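Local coordinates for protein ecdysteroid-phosphate phosphatase (Bombyx mori, PDB 3C7T) that removes phosphate from inactive ecdysteroid phosphates such as ecdysone 22-phosphate through its histidine phosphatase domain, which also has protein tyrosine phosphatase activity, at residues I82-A87 / N178-D183; K113-L118 / K150-M155. All coordinates share one frame; numbering follows the deposited sequence.

Interaction 1: residues I82-A87 / N178-D183; sequences IKHVYA and NDTEKD
Thr180 and Asp183 meet the His84 ring from two directions, Thr180 over a face and Asp183 at the edge. The contact joins strand 84-87, an inner strand of the mixed sheet of this histidine phosphatase domain, to the turn that follows helix 162-179. Asp179 directs its carboxylate to Tyr152. Thr180 comes next and reaches tip to tip with His84. Thr180 CG2 stands over the centre of the imidazole in a CH-pi contact, 3.4 Å from the His84 ring centroid and only 6° off the normal. With chi1 at 55°, OG1 sits between the backbone N and the carbonyl carbon, where it bonds Ala176 O and Arg5 NH1, and CG2 lies anti to the carbonyl carbon. Thr180 CG2 lies 3.8 Å from Tyr86 OH, so the methyl that covers the imidazole also touches the tyrosine hydroxyl. Further on, the chain curls until Asp183 faces the strand again. His84 NE2 donates to Asp183 OD2 over 3.2 Å; the acceptor lies nearly in the ring plane, but the imidazole approaches from above the carboxylate, and the two planes are 82° apart. On the ring face opposite Thr180 lies Lys83 CG, offset toward the rim. The lysine chain crosses the aspartate at about a right angle, with Lys83 NZ 4.3 Å from Asp183 OD2, beyond a salt bridge, whereas Lys83 CE sits 3.0 Å from that same OD2.

Interaction 2: residues K113-L118 / K150-M155; sequences KVEPGL and KPYVEM
Glu115 turns its carboxylate onto the backbone of Tyr152 and Val153, tying the end of strand 112-114 to the loop that leads into helix 162-179. This is the tight part of the contact. Tyr152 N gives its hydrogen to Glu115 OE1 at 2.8 Å, and Val153 N to Glu115 OE2 at 3.1 Å, both on the syn side and about 20° out of the carboxylate plane. The anti lone pair of Glu115 OE2 takes a third amide, Gly117 N, at 2.8 Å, while Tyr149 OH bonds OE1. A bend at chi2 (47°) folds CD back from the extended course begun at chi1. Close by, Gly117 CA packs on Val153 CB and Pro116 CD on Pro151 CB, each at 3.6 Å, and Val153 O is buried against the Pro116 ring without a polar partner. The looser side is the exposed outer part of Pro151, its CG 3.9 Å from Val114 O, and Met155, whose CB is 4.1 Å from Pro116 CB. An alanine in place of Glu115 would probably leave the amides of Tyr152, Val153 and Gly117 without their acceptors and let the loop shift. With three amides and a hydroxyl converging on its oxygens, the carboxylate is likely to be stabilised as the anion.

The centres of interactions 1 and 2 lie about 14 Å apart, within one histidine phosphatase domain and on neighbouring parallel strands, 84-87 and 112-114, at one side of the mixed sheet. Along the chain the order is 82-87, 113-118, 150-155, 178-183, so interaction 2 falls wholly between the two halves of interaction 1. Helix 162-179 runs from the loop after 150-155 into 178-183. The two contacts touch directly: Ala87 O and Glu115 N are probably hydrogen-bonded at 2.8 Å, and Tyr86 packs on Lys113 and Leu118. Together they fasten the loop before this helix and the turn after it to adjacent strands. His192, which lines the tungstate pocket and is probably part of the active site, is about 9 Å from Met155 and 11 Å from Tyr86, between side chains.

Interaction 1: residues I82-A87 / N178-D183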
loop_
_atom_site.group_PDB
_atom_site.type_symbol
_atom_site.label_atom_id
_atom_site.label_comp_id
_atom_site.label_asym_id
_atom_site.label_seq_id
_atom_site.Cartn_x
_atom_site.Cartn_y
_atom_site.Cartn_z
ATOM N N ILE A 82 22.966 1.313 -4.559
ATOM C CA ILE A 82 23.081 2.672 -4.049
ATOM C C ILE A 82 24.081 2.646 -2.889
ATOM O O ILE A 82 24.078 1.732 -2.050
ATOM C CB ILE A 82 21.694 3.307 -3.634
ATOM C CG1 ILE A 82 20.876 3.714 -4.863
ATOM C CG2 ILE A 82 21.865 4.597 -2.860
ATOM C CD1 ILE A 82 20.002 2.647 -5.383
ATOM N N LYS A 83 24.953 3.636 -2.846
ATOM C CA LYS A 83 25.937 3.667 -1.786
ATOM C C LYS A 83 25.734 4.863 -0.886
ATOM O O LYS A 83 26.002 4.795 0.317
ATOM C CB LYS A 83 27.339 3.689 -2.403
ATOM C CG LYS A 83 28.471 3.592 -1.400
ATOM C CD LYS A 83 29.743 3.124 -2.090
ATOM C CE LYS A 83 30.931 3.073 -1.124
ATOM N NZ LYS A 83 30.616 2.308 0.116
ATOM N N HIS A 84 25.259 5.957 -1.474
ATOM C CA HIS A 84 25.236 7.246 -0.782
ATOM C C HIS A 84 23.800 7.754 -0.714
ATOM O O HIS A 84 23.211 8.083 -1.747
ATOM C CB HIS A 84 26.129 8.245 -1.506
ATOM C CG HIS A 84 27.508 7.728 -1.771
ATOM N ND1 HIS A 84 27.930 7.341 -3.027
ATOM C CD2 HIS A 84 28.552 7.504 -0.938
ATOM C CE1 HIS A 84 29.187 6.931 -2.961
ATOM N NE2 HIS A 84 29.587 7.019 -1.704
ATOM N N VAL A 85 23.267 7.793 0.505
ATOM C CA VAL A 85 21.852 8.084 0.747
ATOM C C VAL A 85 21.750 9.314 1.647
ATOM O O VAL A 85 22.276 9.327 2.774
ATOM C CB VAL A 85 21.123 6.875 1.388
ATOM C CG1 VAL A 85 19.662 7.201 1.687
ATOM C CG2 VAL A 85 21.215 5.642 0.483
ATOM N N TYR A 86 21.118 10.354 1.109
ATOM C CA TYR A 86 20.922 11.628 1.816
ATOM C C TYR A 86 19.423 11.871 1.967
ATOM O O TYR A 86 18.672 11.687 1.009
ATOM C CB TYR A 86 21.573 12.786 1.046
ATOM C CG TYR A 86 23.058 12.586 0.817
ATOM C CD1 TYR A 86 23.512 11.806 -0.247
ATOM C CD2 TYR A 86 24.005 13.160 1.674
ATOM C CE1 TYR A 86 24.884 11.611 -0.462
ATOM C CE2 TYR A 86 25.386 12.979 1.465
ATOM C CZ TYR A 86 25.808 12.196 0.398
ATOM O OH TYR A 86 27.144 11.986 0.167
ATOM N N ALA A 87 18.999 12.280 3.161
ATOM C CA ALA A 87 17.587 12.520 3.431
ATOM C C ALA A 87 17.379 13.855 4.115
ATOM O O ALA A 87 18.162 14.248 4.987
ATOM C CB ALA A 87 17.013 11.417 4.274
ATOM N N ASN A 178 30.016 16.047 -5.717
ATOM C CA ASN A 178 31.476 16.257 -5.764
ATOM C C ASN A 178 32.266 15.328 -4.843
ATOM O O ASN A 178 33.259 14.729 -5.281
ATOM C CB ASN A 178 31.825 17.719 -5.506
ATOM C CG ASN A 178 31.474 18.615 -6.683
ATOM O OD1 ASN A 178 31.544 18.198 -7.839
ATOM N ND2 ASN A 178 31.105 19.850 -6.392
ATOM N N ASP A 179 31.804 15.176 -3.601
ATOM C CA ASP A 179 32.488 14.353 -2.588
ATOM C C ASP A 179 32.448 12.827 -2.775
ATOM O O ASP A 179 33.201 12.106 -2.112
ATOM C CB ASP A 179 31.984 14.709 -1.182
ATOM C CG ASP A 179 32.267 16.154 -0.803
ATOM O OD1 ASP A 179 32.957 16.869 -1.574
ATOM O OD2 ASP A 179 31.786 16.584 0.274
ATOM N N THR A 180 31.586 12.336 -3.662
ATOM C CA THR A 180 31.479 10.899 -3.923
ATOM C C THR A 180 32.003 10.507 -5.309
ATOM O O THR A 180 31.967 9.328 -5.682
ATOM C CB THR A 180 30.010 10.411 -3.794
ATOM O OG1 THR A 180 29.176 11.193 -4.657
ATOM C CG2 THR A 180 29.531 10.538 -2.350
ATOM N N GLU A 181 32.484 11.497 -6.065
ATOM C CA GLU A 181 32.953 11.281 -7.434
ATOM C C GLU A 181 34.089 10.247 -7.485
ATOM O O GLU A 181 34.048 9.320 -8.304
ATOM C CB GLU A 181 33.382 12.608 -8.072
ATOM C CG GLU A 181 33.495 12.571 -9.598
ATOM C CD GLU A 181 33.956 13.900 -10.192
ATOM O OE1 GLU A 181 33.485 14.967 -9.742
ATOM O OE2 GLU A 181 34.801 13.883 -11.119
ATOM N N LYS A 182 35.077 10.402 -6.598
ATOM C CA LYS A 182 36.226 9.481 -6.505
ATOM C C LYS A 182 35.765 8.042 -6.259
ATOM O O LYS A 182 36.167 7.117 -6.979
ATOM C CB LYS A 182 37.168 9.923 -5.384
ATOM C CG LYS A 182 38.585 9.358 -5.464
ATOM C CD LYS A 182 39.449 9.935 -4.346
ATOM C CE LYS A 182 40.937 9.594 -4.511
ATOM N NZ LYS A 182 41.205 8.147 -4.285
ATOM N N ASP A 183 34.921 7.872 -5.237
ATOM C CA ASP A 183 34.274 6.598 -4.914
ATOM C C ASP A 183 33.452 6.077 -6.096
ATOM O O ASP A 183 33.490 4.882 -6.419
ATOM C CB ASP A 183 33.350 6.807 -3.706
ATOM C CG ASP A 183 32.931 5.495 -3.022
ATOM O OD1 ASP A 183 33.076 4.389 -3.599
ATOM O OD2 ASP A 183 32.438 5.595 -1.875
#

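Interaction 2: residues K113-L118 / K150-M155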
loop_
_atom_site.group_PDB
_atom_site.type_symbol
_atom_site.label_atom_id
_atom_site.label_comp_id
_atom_site.label_asym_id
_atom_site.label_seq_id
_atom_site.Cartn_x
_atom_site.Cartn_y
_atom_site.Cartn_z
ATOM N N LYS A 113 22.143 9.515 5.641
ATOM C CA LYS A 113 22.807 10.752 6.020
ATOM C C LYS A 113 21.780 11.878 6.052
ATOM O O LYS A 113 21.294 12.303 5.001
ATOM C CB LYS A 113 23.914 11.077 5.016
ATOM C CG LYS A 113 25.029 10.009 4.945
ATOM C CD LYS A 113 26.132 10.409 3.975
ATOM C CE LYS A 113 26.719 9.197 3.244
ATOM N NZ LYS A 113 27.016 8.056 4.162
ATOM N N VAL A 114 21.466 12.360 7.253
ATOM C CA VAL A 114 20.410 13.357 7.434
ATOM C C VAL A 114 21.023 14.723 7.143
ATOM O O VAL A 114 21.953 15.172 7.835
ATOM C CB VAL A 114 19.779 13.268 8.849
ATOM C CG1 VAL A 114 18.873 14.477 9.147
ATOM C CG2 VAL A 114 19.006 11.959 8.997
ATOM N N GLU A 115 20.512 15.348 6.088
ATOM C CA GLU A 115 21.079 16.562 5.527
ATOM C C GLU A 115 20.039 17.682 5.555
ATOM O O GLU A 115 19.101 17.681 4.753
ATOM C CB GLU A 115 21.516 16.291 4.089
ATOM C CG GLU A 115 22.105 17.505 3.393
ATOM C CD GLU A 115 23.138 18.210 4.266
ATOM O OE1 GLU A 115 24.181 17.580 4.584
ATOM O OE2 GLU A 115 22.892 19.376 4.637
ATOM N N PRO A 116 20.172 18.627 6.496
ATOM C CA PRO A 116 19.238 19.766 6.523
ATOM C C PRO A 116 19.249 20.612 5.239
ATOM O O PRO A 116 18.276 21.326 4.948
ATOM C CB PRO A 116 19.709 20.573 7.747
ATOM C CG PRO A 116 20.423 19.539 8.598
ATOM C CD PRO A 116 21.128 18.668 7.622
ATOM N N GLY A 117 20.309 20.500 4.446
ATOM C CA GLY A 117 20.349 21.186 3.153
ATOM C C GLY A 117 19.163 20.795 2.289
ATOM O O GLY A 117 18.699 21.587 1.479
ATOM N N LEU A 118 18.660 19.576 2.494
ATOM C CA LEU A 118 17.552 19.035 1.709
ATOM C C LEU A 118 16.162 19.422 2.215
ATOM O O LEU A 118 15.161 19.104 1.560
ATOM C CB LEU A 118 17.687 17.496 1.623
ATOM C CG LEU A 118 18.959 16.955 0.938
ATOM C CD1 LEU A 118 18.941 15.443 0.982
ATOM C CD2 LEU A 118 19.099 17.466 -0.505
ATOM N N LYS A 150 28.491 14.529 9.195
ATOM C CA LYS A 150 28.534 15.973 9.447
ATOM C C LYS A 150 27.908 16.713 8.253
ATOM O O LYS A 150 28.464 16.697 7.154
ATOM C CB LYS A 150 29.971 16.436 9.748
ATOM C CG LYS A 150 30.493 15.967 11.127
ATOM C CD LYS A 150 32.017 15.849 11.182
ATOM C CE LYS A 150 32.492 14.997 12.374
ATOM N NZ LYS A 150 32.180 13.526 12.224
ATOM N N PRO A 151 26.712 17.314 8.456
ATOM C CA PRO A 151 25.927 17.910 7.367
ATOM C C PRO A 151 26.608 19.067 6.655
ATOM O O PRO A 151 27.343 19.833 7.283
ATOM C CB PRO A 151 24.663 18.424 8.074
ATOM C CG PRO A 151 24.599 17.674 9.348
ATOM C CD PRO A 151 26.020 17.441 9.749
ATOM N N TYR A 152 26.339 19.195 5.357
ATOM C CA TYR A 152 26.837 20.321 4.565
ATOM C C TYR A 152 26.220 21.653 4.948
ATOM O O TYR A 152 26.866 22.700 4.829
ATOM C CB TYR A 152 26.626 20.081 3.072
ATOM C CG TYR A 152 27.361 18.882 2.553
ATOM C CD1 TYR A 152 28.762 18.823 2.597
ATOM C CD2 TYR A 152 26.670 17.803 2.010
ATOM C CE1 TYR A 152 29.448 17.701 2.119
ATOM C CE2 TYR A 152 27.343 16.691 1.528
ATOM C CZ TYR A 152 28.728 16.653 1.580
ATOM O OH TYR A 152 29.382 15.563 1.106
ATOM N N VAL A 153 24.965 21.602 5.384
ATOM C CA VAL A 153 24.201 22.790 5.725
ATOM C C VAL A 153 23.688 22.677 7.148
ATOM O O VAL A 153 23.078 21.680 7.537
ATOM C CB VAL A 153 23.014 23.040 4.747
ATOM C CG1 VAL A 153 22.112 24.137 5.268
ATOM C CG2 VAL A 153 23.524 23.393 3.348
ATOM N N GLU A 154 23.989 23.716 7.916
ATOM C CA GLU A 154 23.426 23.948 9.221
ATOM C C GLU A 154 22.216 24.827 8.954
ATOM O O GLU A 154 22.315 25.817 8.220
ATOM C CB GLU A 154 24.462 24.699 10.070
ATOM C CG GLU A 154 23.923 25.373 11.331
ATOM C CD GLU A 154 24.063 24.497 12.562
ATOM O OE1 GLU A 154 25.209 24.328 13.052
ATOM O OE2 GLU A 154 23.020 23.978 13.034
ATOM N N MET A 155 21.071 24.488 9.534
ATOM C CA MET A 155 19.877 25.271 9.255
ATOM C C MET A 155 19.074 25.620 10.514
ATOM O O MET A 155 18.934 24.804 11.427
ATOM C CB MET A 155 19.018 24.542 8.222
ATOM C CG MET A 155 17.916 25.365 7.620
ATOM S SD MET A 155 16.686 24.232 6.984
ATOM C CE MET A 155 16.192 23.377 8.487
#